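Local coordinates for protein putative hexulose 6 phosphate synthase (PDB 3F4W) that is of unproven function but folds as a TIM barrel, two copies of which form the assembly, at residues A[16-21]-A[194-199]; A[42-47]-A[54-59]; A[60-65]-A[89-94]; A[71-74]-A[80-83]; A[131-136]-A[151-156]. All coordinates share one frame; numbering follows the deposited sequence.

Contact 1 of 5, residues A[16-21]-A[194-199]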
# COMPACT_ATOMS: atom_id res chain seq x y z
N MET A 16 0.94 4.32 22.08
CA MET A 16 1.47 3.69 23.28
C MET A 16 0.63 4.04 24.50
O MET A 16 0.39 3.19 25.37
CB MET A 16 2.93 4.10 23.50
CG MET A 16 3.85 3.67 22.38
SD MET A 16 4.01 1.88 22.25
CE MET A 16 5.38 1.57 23.36
N VAL A 17 0.18 5.29 24.56
CA VAL A 17 -0.69 5.73 25.64
C VAL A 17 -2.09 5.14 25.51
O VAL A 17 -2.68 4.69 26.49
CB VAL A 17 -0.79 7.26 25.67
CG1 VAL A 17 -1.98 7.69 26.52
CG2 VAL A 17 0.51 7.87 26.19
N PHE A 18 -2.62 5.15 24.29
CA PHE A 18 -3.98 4.69 24.04
C PHE A 18 -4.16 3.20 24.32
O PHE A 18 -5.19 2.79 24.86
CB PHE A 18 -4.42 5.01 22.61
CG PHE A 18 -5.84 4.62 22.31
CD1 PHE A 18 -6.89 5.46 22.63
CD2 PHE A 18 -6.13 3.41 21.70
CE1 PHE A 18 -8.20 5.11 22.36
CE2 PHE A 18 -7.44 3.04 21.42
CZ PHE A 18 -8.48 3.89 21.75
N MET A 19 -3.18 2.39 23.94
CA MET A 19 -3.28 0.95 24.10
C MET A 19 -3.46 0.53 25.56
O MET A 19 -4.14 -0.46 25.84
CB MET A 19 -2.07 0.23 23.49
CG MET A 19 -2.14 0.08 21.97
SD MET A 19 -3.72 -0.58 21.37
CE MET A 19 -3.88 -2.09 22.32
N ASP A 20 -2.87 1.27 26.48
CA ASP A 20 -3.00 0.96 27.90
C ASP A 20 -4.46 1.00 28.36
O ASP A 20 -4.82 0.40 29.36
CB ASP A 20 -2.15 1.91 28.75
CG ASP A 20 -0.68 1.57 28.70
OD1 ASP A 20 0.15 2.47 28.95
OD2 ASP A 20 -0.35 0.41 28.40
N LYS A 21 -5.29 1.71 27.60
CA LYS A 21 -6.70 1.86 27.95
C LYS A 21 -7.54 0.65 27.57
O LYS A 21 -8.59 0.41 28.17
CB LYS A 21 -7.29 3.10 27.28
CG LYS A 21 -6.74 4.43 27.76
CD LYS A 21 -7.54 5.56 27.12
CE LYS A 21 -7.29 6.90 27.79
NZ LYS A 21 -6.02 7.51 27.34
N ALA A 194 -15.42 8.35 23.21
CA ALA A 194 -15.24 9.17 24.41
C ALA A 194 -14.72 8.28 25.53
O ALA A 194 -13.88 8.69 26.33
CB ALA A 194 -16.56 9.82 24.79
N ASP A 195 -15.23 7.05 25.58
CA ASP A 195 -14.81 6.06 26.56
C ASP A 195 -14.32 4.81 25.83
O ASP A 195 -15.07 3.85 25.66
CB ASP A 195 -15.97 5.72 27.49
CG ASP A 195 -15.61 4.68 28.53
OD1 ASP A 195 -16.54 4.23 29.24
OD2 ASP A 195 -14.42 4.31 28.64
N PRO A 196 -13.05 4.82 25.39
CA PRO A 196 -12.51 3.71 24.60
C PRO A 196 -12.60 2.37 25.32
O PRO A 196 -12.94 1.37 24.70
CB PRO A 196 -11.04 4.11 24.41
CG PRO A 196 -11.02 5.59 24.56
CD PRO A 196 -12.08 5.92 25.56
N ALA A 197 -12.27 2.36 26.61
CA ALA A 197 -12.32 1.13 27.39
C ALA A 197 -13.74 0.56 27.39
O ALA A 197 -13.93 -0.65 27.28
CB ALA A 197 -11.84 1.38 28.81
N GLY A 198 -14.72 1.44 27.52
CA GLY A 198 -16.12 1.03 27.52
C GLY A 198 -16.54 0.45 26.19
O GLY A 198 -17.17 -0.60 26.14
N GLU A 199 -16.18 1.13 25.10
CA GLU A 199 -16.50 0.64 23.77
C GLU A 199 -15.80 -0.68 23.49
O GLU A 199 -16.39 -1.59 22.91
CB GLU A 199 -16.13 1.68 22.70
CG GLU A 199 -16.37 1.22 21.26
CD GLU A 199 -17.84 1.07 20.92
OE1 GLU A 199 -18.17 0.91 19.72
OE2 GLU A 199 -18.68 1.13 21.85
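Phe-18 reaches out from helix 12-22 to the ring of Pro-196, and following its side chain outward shows how little of it is needed to make the junction. Its CB sets off with CG anti to the backbone N (chi1 -177°), which directs the ring across the gap toward the start of helix 196-209. CG and the delta carbons make no close approach to segment 194-199; the meeting begins at CE1, which lies 3.6 Å from Pro-196 CG and equally close to Pro-196 CB. At the tip, Phe-18 CZ comes to 3.7 Å from Pro-196 CB. The proline meets the aromatic ring at a slant. Ile-190 and Thr-191 of the short helix 188-191 also touch the Phe-18 ring. In the TIM barrel, strands 2-7 and 183-186 are neighbours, so the helices that follow the first and last strands lie side by side on the outside; this contact therefore belongs to the seam where the circle of helices closes. One turn on from Phe-18, Lys-21 adds a looser touch, its CD 4.3 Å from Pro-196 CG, while its backbone O lies 3.5 Å from Ala-197 CB. Pro-196 occupies the first turn of its helix, where the lack of an N-H costs no helical bond. Just before it, Asp-195 is the N-cap: its OD2 accepts from Gly-198 N at 3.1 Å with an N-H...O angle of 156°, the donor standing well above the carboxylate plane. On the other helix Asp-20 turns elsewhere, to a salt bridge with Lys-50 and a hydrogen bond with Tyr-51.

Contact 2 of 5, residues A[42-47]-A[54-59]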
# COMPACT_ATOMS: atom_id res chain seq x y z
N ASN A 42 9.54 0.86 13.07
CA ASN A 42 9.73 1.10 14.49
C ASN A 42 8.42 0.99 15.28
O ASN A 42 8.43 0.66 16.47
CB ASN A 42 10.38 2.45 14.74
CG ASN A 42 10.62 2.70 16.21
OD1 ASN A 42 10.13 3.68 16.77
ND2 ASN A 42 11.36 1.80 16.85
N ALA A 43 7.30 1.29 14.63
CA ALA A 43 6.00 1.19 15.27
C ALA A 43 5.72 -0.25 15.71
O ALA A 43 5.26 -0.49 16.82
CB ALA A 43 4.91 1.69 14.34
N ILE A 44 5.99 -1.20 14.81
CA ILE A 44 5.82 -2.62 15.11
C ILE A 44 6.75 -3.05 16.24
O ILE A 44 6.32 -3.74 17.16
CB ILE A 44 6.13 -3.48 13.87
CG1 ILE A 44 5.19 -3.11 12.72
CG2 ILE A 44 5.99 -4.96 14.21
CD1 ILE A 44 3.76 -3.51 12.95
N LYS A 45 8.01 -2.65 16.16
CA LYS A 45 9.00 -3.02 17.16
C LYS A 45 8.59 -2.54 18.55
O LYS A 45 8.62 -3.30 19.51
CB LYS A 45 10.37 -2.44 16.79
CG LYS A 45 10.92 -2.96 15.47
CD LYS A 45 12.23 -2.26 15.11
CE LYS A 45 12.96 -3.00 13.99
NZ LYS A 45 14.18 -2.27 13.54
N ALA A 46 8.20 -1.27 18.63
CA ALA A 46 7.84 -0.65 19.90
C ALA A 46 6.61 -1.30 20.54
O ALA A 46 6.59 -1.56 21.74
CB ALA A 46 7.61 0.84 19.71
N ILE A 47 5.59 -1.54 19.73
CA ILE A 47 4.35 -2.13 20.24
C ILE A 47 4.55 -3.58 20.67
O ILE A 47 4.08 -4.00 21.73
CB ILE A 47 3.22 -2.01 19.22
CG1 ILE A 47 2.77 -0.55 19.10
CG2 ILE A 47 2.04 -2.90 19.60
CD1 ILE A 47 1.81 -0.30 17.95
N LYS A 54 0.67 -9.98 23.14
CA LYS A 54 -0.36 -9.62 22.17
C LYS A 54 0.15 -9.85 20.75
O LYS A 54 1.33 -9.65 20.47
CB LYS A 54 -0.74 -8.14 22.34
CG LYS A 54 -1.44 -7.84 23.64
CD LYS A 54 -2.80 -8.51 23.68
CE LYS A 54 -3.47 -8.31 25.02
NZ LYS A 54 -4.80 -8.94 25.04
N GLU A 55 -0.74 -10.27 19.86
CA GLU A 55 -0.37 -10.42 18.46
C GLU A 55 -0.40 -9.07 17.76
O GLU A 55 -1.26 -8.23 18.04
CB GLU A 55 -1.30 -11.42 17.75
CG GLU A 55 -1.06 -12.86 18.15
CD GLU A 55 -1.94 -13.84 17.39
OE1 GLU A 55 -1.45 -14.93 17.03
OE2 GLU A 55 -3.13 -13.51 17.15
N VAL A 56 0.55 -8.85 16.86
CA VAL A 56 0.64 -7.58 16.16
C VAL A 56 0.46 -7.81 14.66
O VAL A 56 1.12 -8.67 14.08
CB VAL A 56 1.99 -6.87 16.44
CG1 VAL A 56 2.10 -5.58 15.63
CG2 VAL A 56 2.14 -6.57 17.92
N LEU A 57 -0.45 -7.04 14.07
CA LEU A 57 -0.73 -7.10 12.64
C LEU A 57 -0.18 -5.84 11.97
O LEU A 57 -0.49 -4.73 12.39
CB LEU A 57 -2.26 -7.19 12.44
CG LEU A 57 -3.05 -7.09 11.12
CD1 LEU A 57 -2.44 -6.13 10.10
CD2 LEU A 57 -3.32 -8.46 10.48
N ALA A 58 0.64 -6.01 10.93
CA ALA A 58 1.12 -4.87 10.16
C ALA A 58 0.27 -4.69 8.91
O ALA A 58 0.34 -5.51 7.99
CB ALA A 58 2.59 -5.06 9.79
N ASP A 59 -0.53 -3.63 8.88
CA ASP A 59 -1.43 -3.40 7.76
C ASP A 59 -0.72 -2.70 6.61
O ASP A 59 -1.05 -1.57 6.25
CB ASP A 59 -2.64 -2.58 8.21
CG ASP A 59 -3.77 -2.62 7.20
OD1 ASP A 59 -3.79 -3.55 6.36
OD2 ASP A 59 -4.63 -1.72 7.24
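No aromatic ring or polar planar side chain takes part where Ile-44 and Ile-47 meet Val-56 and Ala-58; the only flat group approached is the peptide carbonyl of Leu-57, whose O lies a loose 4.5 Å from Ile-44 CD1. Everything else is aliphatic surface. The end of Ile-44 does most of the work: its CD1 fits against two residues on the outer face of the strand, 3.7 Å from Ala-58 CB and 3.8 Å from Val-56 CG1. The position follows from two torsions, since CG1 stands beside the backbone N (chi1 -59°) and chi2, at -69°, folds the terminal methyl over instead of extending it. Ile-44 CG2 also faces Val-56 CG1, more distantly at 4.2 Å. One turn further along the helix, Ile-47 uses its CG2 branch, which comes to 4.0 Å from Val-56 CG2. Val-56 is thus divided between the two isoleucines, one methyl for each, with its CB directed at the helix. Leu-57, between Val-56 and Ala-58, points the opposite way, into the barrel, where it packs on Tyr-80 and Thr-82. Val-31 of the adjacent strand touches both isoleucines and widens the apolar floor on which they rest. The axes of helix 42-47 and strand 55-59 lie 9.5 Å apart and run nearly antiparallel, at 172°. That near reversal, made through the short turn between helix 42-50 and strand 55-62, is the return leg of the alternating beta/alpha chain path: a helix laid on the outer face of the parallel barrel, leading into its next strand, as in TIM barrels generally.

Contact 3 of 5, residues A[60-65]-A[89-94]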
# COMPACT_ATOMS: atom_id res chain seq x y z
N ALA A 60 0.25 -3.39 6.02
CA ALA A 60 1.04 -2.83 4.93
C ALA A 60 0.25 -2.72 3.63
O ALA A 60 0.58 -1.90 2.77
CB ALA A 60 2.30 -3.66 4.73
N LYS A 61 -0.79 -3.53 3.48
CA LYS A 61 -1.56 -3.58 2.24
C LYS A 61 -0.62 -3.73 1.04
O LYS A 61 -0.69 -2.97 0.07
CB LYS A 61 -2.43 -2.32 2.08
CG LYS A 61 -3.68 -2.31 2.94
CD LYS A 61 -4.56 -1.11 2.59
CE LYS A 61 -5.81 -1.06 3.45
NZ LYS A 61 -5.49 -0.64 4.84
N ILE A 62 0.25 -4.73 1.13
CA ILE A 62 1.25 -4.98 0.11
C ILE A 62 0.66 -5.18 -1.29
O ILE A 62 -0.33 -5.89 -1.47
CB ILE A 62 2.10 -6.21 0.48
CG1 ILE A 62 2.88 -5.92 1.77
CG2 ILE A 62 3.06 -6.56 -0.63
CD1 ILE A 62 3.61 -7.13 2.32
N MET A 63 1.27 -4.52 -2.28
CA MET A 63 0.80 -4.59 -3.65
C MET A 63 1.91 -5.12 -4.56
O MET A 63 1.65 -5.58 -5.67
CB MET A 63 0.38 -3.19 -4.13
CG MET A 63 -0.28 -3.17 -5.50
SD MET A 63 -1.91 -3.93 -5.48
CE MET A 63 -2.36 -3.93 -7.21
N ASP A 64 3.14 -5.04 -4.08
CA ASP A 64 4.30 -5.45 -4.86
C ASP A 64 5.47 -5.70 -3.93
O ASP A 64 5.43 -5.34 -2.75
CB ASP A 64 4.65 -4.36 -5.89
CG ASP A 64 5.68 -4.83 -6.91
OD1 ASP A 64 6.36 -3.98 -7.54
OD2 ASP A 64 5.83 -6.06 -7.09
N GLY A 65 6.52 -6.32 -4.46
CA GLY A 65 7.71 -6.62 -3.68
C GLY A 65 7.34 -7.45 -2.46
O GLY A 65 7.81 -7.20 -1.36
N VAL A 89 -1.20 -12.78 -8.14
CA VAL A 89 -1.02 -13.99 -7.34
C VAL A 89 0.45 -14.24 -6.99
O VAL A 89 0.75 -14.80 -5.93
CB VAL A 89 -1.62 -15.24 -8.01
CG1 VAL A 89 -3.12 -15.14 -8.03
CG2 VAL A 89 -1.09 -15.39 -9.43
N LEU A 90 1.35 -13.84 -7.88
CA LEU A 90 2.79 -13.92 -7.64
C LEU A 90 3.16 -13.22 -6.33
O LEU A 90 3.93 -13.74 -5.53
CB LEU A 90 3.55 -13.24 -8.79
CG LEU A 90 4.05 -14.06 -9.98
CD1 LEU A 90 3.34 -15.38 -10.09
CD2 LEU A 90 3.93 -13.25 -11.27
N THR A 91 2.62 -12.02 -6.15
CA THR A 91 2.89 -11.22 -4.96
C THR A 91 2.28 -11.86 -3.71
O THR A 91 2.92 -11.92 -2.66
CB THR A 91 2.38 -9.78 -5.13
OG1 THR A 91 3.11 -9.15 -6.19
CG2 THR A 91 2.55 -8.98 -3.85
N ILE A 92 1.05 -12.34 -3.83
CA ILE A 92 0.41 -12.99 -2.70
C ILE A 92 1.22 -14.21 -2.28
O ILE A 92 1.45 -14.43 -1.09
CB ILE A 92 -1.04 -13.38 -3.03
CG1 ILE A 92 -1.91 -12.12 -3.04
CG2 ILE A 92 -1.56 -14.40 -2.02
CD1 ILE A 92 -3.32 -12.35 -3.49
N GLN A 93 1.69 -14.97 -3.25
CA GLN A 93 2.48 -16.16 -2.97
C GLN A 93 3.85 -15.85 -2.36
O GLN A 93 4.35 -16.62 -1.54
CB GLN A 93 2.63 -17.01 -4.24
CG GLN A 93 1.31 -17.58 -4.74
CD GLN A 93 1.48 -18.57 -5.87
OE1 GLN A 93 0.91 -19.67 -5.83
NE2 GLN A 93 2.25 -18.20 -6.87
N SER A 94 4.45 -14.73 -2.75
CA SER A 94 5.74 -14.30 -2.19
C SER A 94 5.58 -13.92 -0.73
O SER A 94 6.41 -14.27 0.10
CB SER A 94 6.30 -13.10 -2.96
OG SER A 94 6.82 -13.50 -4.22
O HOH W 1 1.94 -7.51 -8.20
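With chi1 at -65°, Thr-91 turns its methyl CG2 anti to the backbone N and its hydroxyl beside that nitrogen, thereby offering an apolar branch and a polar one to segment 60-65. Ile-62 has a similar first torsion (chi1 -64°) that likewise places its CG2 opposite the nitrogen, and the two methyls meet obliquely at 4.1 Å. The same threonine CG2 sits 4.0 Å from Asp-64 N, against the backbone leaving the strand. The polar branch does not bond directly: Thr-91 OG1 is 3.9 Å from Met-63 O, and a water bridges the gap, donating to Thr-91 OG1 at 2.8 Å and to Met-63 O at 3.2 Å. With that water as its donor, the hydroxyl is well placed to give its own proton to Asp-138 OD2 of the second subunit. Asp-64 likewise looks across the dimer, its two carboxylate oxygens accepting from the backbone N of Thr-137 and Asp-138 of the second subunit; within its own segment it makes only a weak bond, from Gly-65 N to OD2. A bound malonate lies about 5 Å from the Asp-64 side chain. Thr-87 OG1 also bonds to Met-63 O. In the barrel, the contact joins the end of strand 55-62 to the first turns of helix 89-102, beside helix 66-75, whose Glu-69 and Ser-70 touch Ile-62, and next to strand 80-84, whose Val-83 touches both Ile-62 and Ile-92.

Contact 4 of 5, residues A[71-74]-A[80-83]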
# COMPACT_ATOMS: atom_id res chain seq x y z
N GLN A 71 9.01 -9.76 4.75
CA GLN A 71 10.13 -10.16 5.60
C GLN A 71 10.56 -9.02 6.51
O GLN A 71 10.82 -9.21 7.69
CB GLN A 71 11.30 -10.64 4.74
CG GLN A 71 12.41 -11.33 5.50
CD GLN A 71 13.53 -11.77 4.58
OE1 GLN A 71 13.83 -12.96 4.46
NE2 GLN A 71 14.16 -10.82 3.92
N LEU A 72 10.64 -7.82 5.94
CA LEU A 72 10.95 -6.62 6.71
C LEU A 72 10.00 -6.48 7.89
O LEU A 72 10.40 -6.15 9.01
CB LEU A 72 10.84 -5.39 5.81
CG LEU A 72 10.98 -4.05 6.51
CD1 LEU A 72 12.40 -3.87 7.00
CD2 LEU A 72 10.58 -2.92 5.58
N LEU A 73 8.72 -6.73 7.63
CA LEU A 73 7.67 -6.58 8.63
C LEU A 73 7.74 -7.69 9.68
O LEU A 73 7.61 -7.43 10.88
CB LEU A 73 6.30 -6.61 7.94
CG LEU A 73 5.62 -5.29 7.57
CD1 LEU A 73 6.51 -4.08 7.71
CD2 LEU A 73 5.01 -5.38 6.17
N PHE A 74 7.94 -8.92 9.22
CA PHE A 74 8.02 -10.06 10.13
C PHE A 74 9.26 -9.96 11.01
O PHE A 74 9.20 -10.20 12.21
CB PHE A 74 7.99 -11.38 9.37
CG PHE A 74 6.64 -11.73 8.80
CD1 PHE A 74 5.51 -11.66 9.60
CD2 PHE A 74 6.51 -12.13 7.49
CE1 PHE A 74 4.27 -11.98 9.08
CE2 PHE A 74 5.27 -12.45 6.97
CZ PHE A 74 4.15 -12.37 7.77
N TYR A 80 1.27 -10.85 11.82
CA TYR A 80 0.52 -10.88 10.57
C TYR A 80 0.96 -9.73 9.68
O TYR A 80 1.39 -8.69 10.17
CB TYR A 80 -0.99 -10.72 10.82
CG TYR A 80 -1.62 -11.70 11.77
CD1 TYR A 80 -2.28 -12.83 11.30
CD2 TYR A 80 -1.60 -11.49 13.15
CE1 TYR A 80 -2.87 -13.73 12.16
CE2 TYR A 80 -2.20 -12.39 14.02
CZ TYR A 80 -2.83 -13.51 13.52
OH TYR A 80 -3.43 -14.41 14.37
N VAL A 81 0.84 -9.91 8.37
CA VAL A 81 0.96 -8.80 7.42
C VAL A 81 -0.20 -8.89 6.44
O VAL A 81 -0.67 -9.99 6.14
CB VAL A 81 2.29 -8.82 6.65
CG1 VAL A 81 3.47 -8.70 7.61
CG2 VAL A 81 2.41 -10.07 5.79
N THR A 82 -0.66 -7.75 5.95
CA THR A 82 -1.72 -7.74 4.95
C THR A 82 -1.17 -7.54 3.55
O THR A 82 -0.24 -6.76 3.34
CB THR A 82 -2.80 -6.67 5.22
OG1 THR A 82 -2.18 -5.37 5.30
CG2 THR A 82 -3.55 -6.95 6.51
N VAL A 83 -1.74 -8.28 2.61
CA VAL A 83 -1.46 -8.12 1.19
C VAL A 83 -2.81 -7.90 0.51
O VAL A 83 -3.82 -8.44 0.96
CB VAL A 83 -0.76 -9.36 0.60
CG1 VAL A 83 -1.68 -10.58 0.68
CG2 VAL A 83 -0.34 -9.12 -0.83
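A buried apolar contact, in which Leu-73 and Phe-74 rest on Val-81, closes part of a beta-alpha-beta unit of the TIM barrel: strand 55-62, helix 66-75 and strand 80-84. The helix lies on the outside of the sheet, and the first outward-facing side chain of the returning strand, Val-81, is taken up by two successive helix residues. Leu-73 brings its CB to 3.5 Å from Val-81 CG1, with its CD2 at 3.9 Å from the same methyl. Phe-74 adds its ring, the side chain crossing that of the valine at about a right angle. With chi1 at -73°, its CG lies beside the backbone N, and the ring swings toward the strand although the CB does not point there. The ring also grazes the strand backbone, its CE1 being 4.0 Å from Tyr-80 C. Tyr-80 itself turns to the opposite face of the strand, into the barrel, where its OH bonds to Glu-55 OE2. Around this core, Ala-99 of helix 89-102 touches the Phe-74 ring, and Leu-73 also meets Ala-58 and Ala-60 of the preceding strand and Ile-37 of the second subunit. Thus one leucine is shared among helix, sheet and dimer interface. The valine divides its methyls. Val-81 CG2 approaches the far end of the phenylalanine, 3.5 Å from Phe-74 CZ. Val-81 CG1, besides touching Leu-73, makes a CH-pi contact over one ring face, 3.9 Å from the centroid of the Phe-74 ring and 22° off the ring normal.

Contact 5 of 5, residues A[131-136]-A[151-156]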
# COMPACT_ATOMS: atom_id res chain seq x y z
N LEU A 131 -8.42 -14.59 4.86
CA LEU A 131 -8.92 -13.51 4.01
C LEU A 131 -9.75 -12.55 4.85
O LEU A 131 -10.48 -12.96 5.75
CB LEU A 131 -9.80 -14.08 2.89
CG LEU A 131 -9.27 -15.31 2.14
CD1 LEU A 131 -10.36 -15.91 1.25
CD2 LEU A 131 -8.02 -14.97 1.33
N ALA A 132 -9.63 -11.27 4.54
CA ALA A 132 -10.38 -10.25 5.26
C ALA A 132 -11.27 -9.52 4.29
O ALA A 132 -10.79 -8.94 3.32
CB ALA A 132 -9.42 -9.26 5.92
N VAL A 133 -12.58 -9.56 4.52
CA VAL A 133 -13.46 -8.71 3.75
C VAL A 133 -13.36 -7.33 4.38
O VAL A 133 -13.30 -7.21 5.61
CB VAL A 133 -14.93 -9.20 3.71
CG1 VAL A 133 -15.02 -10.67 4.09
CG2 VAL A 133 -15.82 -8.35 4.60
N HIS A 134 -13.30 -6.30 3.55
CA HIS A 134 -12.97 -4.97 4.03
C HIS A 134 -13.60 -3.88 3.18
O HIS A 134 -13.26 -3.72 2.01
CB HIS A 134 -11.45 -4.80 4.06
CG HIS A 134 -10.99 -3.57 4.77
ND1 HIS A 134 -9.69 -3.12 4.72
CD2 HIS A 134 -11.66 -2.69 5.55
CE1 HIS A 134 -9.58 -2.02 5.44
NE2 HIS A 134 -10.76 -1.73 5.95
N THR A 135 -14.52 -3.14 3.77
CA THR A 135 -14.99 -1.90 3.19
C THR A 135 -14.14 -0.79 3.79
O THR A 135 -14.17 -0.57 5.01
CB THR A 135 -16.48 -1.67 3.50
OG1 THR A 135 -17.25 -2.70 2.88
CG2 THR A 135 -16.94 -0.31 2.98
N GLY A 136 -13.36 -0.11 2.96
CA GLY A 136 -12.40 0.87 3.43
C GLY A 136 -13.04 2.08 4.06
O GLY A 136 -14.24 2.31 3.91
N ILE A 151 -21.19 -11.86 3.69
CA ILE A 151 -22.17 -12.90 3.37
C ILE A 151 -21.69 -13.74 2.18
O ILE A 151 -21.71 -14.97 2.24
CB ILE A 151 -23.54 -12.29 3.05
CG1 ILE A 151 -24.13 -11.64 4.30
CG2 ILE A 151 -24.48 -13.36 2.50
CD1 ILE A 151 -25.40 -10.85 4.04
N THR A 152 -21.26 -13.08 1.12
CA THR A 152 -20.73 -13.79 -0.04
C THR A 152 -19.48 -14.58 0.33
O THR A 152 -19.35 -15.75 -0.02
CB THR A 152 -20.40 -12.84 -1.19
OG1 THR A 152 -21.61 -12.22 -1.64
CG2 THR A 152 -19.77 -13.60 -2.34
N MET A 153 -18.57 -13.94 1.06
CA MET A 153 -17.34 -14.61 1.48
C MET A 153 -17.64 -15.92 2.21
O MET A 153 -17.05 -16.95 1.92
CB MET A 153 -16.50 -13.69 2.37
CG MET A 153 -15.30 -14.38 2.97
SD MET A 153 -14.09 -14.85 1.72
CE MET A 153 -13.25 -13.28 1.47
N LEU A 154 -18.56 -15.86 3.17
CA LEU A 154 -18.88 -17.04 3.98
C LEU A 154 -19.53 -18.16 3.17
O LEU A 154 -19.41 -19.34 3.52
CB LEU A 154 -19.78 -16.64 5.16
CG LEU A 154 -19.09 -15.77 6.21
CD1 LEU A 154 -20.07 -15.33 7.29
CD2 LEU A 154 -17.92 -16.52 6.81
N LYS A 155 -20.20 -17.80 2.08
CA LYS A 155 -20.82 -18.80 1.22
C LYS A 155 -19.80 -19.45 0.28
O LYS A 155 -19.93 -20.63 -0.06
CB LYS A 155 -21.95 -18.16 0.40
CG LYS A 155 -23.04 -17.53 1.24
CD LYS A 155 -24.05 -16.80 0.36
CE LYS A 155 -25.01 -17.77 -0.30
NZ LYS A 155 -25.98 -18.32 0.68
N VAL A 156 -18.79 -18.69 -0.13
CA VAL A 156 -17.84 -19.16 -1.13
C VAL A 156 -16.59 -19.80 -0.53
O VAL A 156 -16.06 -20.75 -1.08
CB VAL A 156 -17.41 -18.03 -2.09
CG1 VAL A 156 -16.41 -18.56 -3.11
CG2 VAL A 156 -18.62 -17.43 -2.77
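Met-153 carries the whole helix side of this contact, facing Val-133 and Leu-131 of strand 130-134. Its base meets one residue and its tip the other: Met-153 CB is 3.8 Å and CG 3.9 Å from Val-133 CG1, whereas Met-153 CE is 3.8 Å from Leu-131 CB. The sulphur joins in, Met-153 SD lying 3.9 Å from Leu-131 CD1. This division depends on a bent chain, in which CG starts anti to the backbone N and chi2 and chi3, at 66° and 81°, curl the thioether back along the strand. Met-153 thereby passes Val-133 in the contrary direction but crosses Leu-131 at about a right angle. In the second shell, Val-120 of helix 116-126 touches both Leu-131 and Met-153, Ile-162 of the neighbouring strand adds to the methionine's surroundings, and Pro-146 covers part of Val-133. Leu-131 and Val-133 are on the outer face of the TIM-barrel strand, while Ala-132 between them turns inward. At the strand's end His-134, bonded to Asp-109 through ND1 and to a malonate ion through NE2, lies apart from this apolar cluster. The chemistry is one of methyls, methylenes and a polarisable sulphur, so between these two segments the contact probably rests on fit and burial of apolar surface, with no hydrogen bond across it.

How the contacts relate
Contact 1 is the surface member, a proline against an aromatic ring where the first and last helices of the barrel meet; the other four are buried and each involves a barrel strand. Contacts 2, 4 and 5 are purely apolar helix-on-sheet seats, with an aromatic face entering only in contact 4. Contact 3 mixes methyls with a bridging water and turns its polar ends to the second subunit, which contact 4 touches only through leucines. Strand 55-62 serves both contacts 2 and 3, and Asp-59 with Thr-82 ties contact 2 to contact 4. Contacts 2 and 5, about 24 Å apart between centres, lie on opposite sides of the chain's centre.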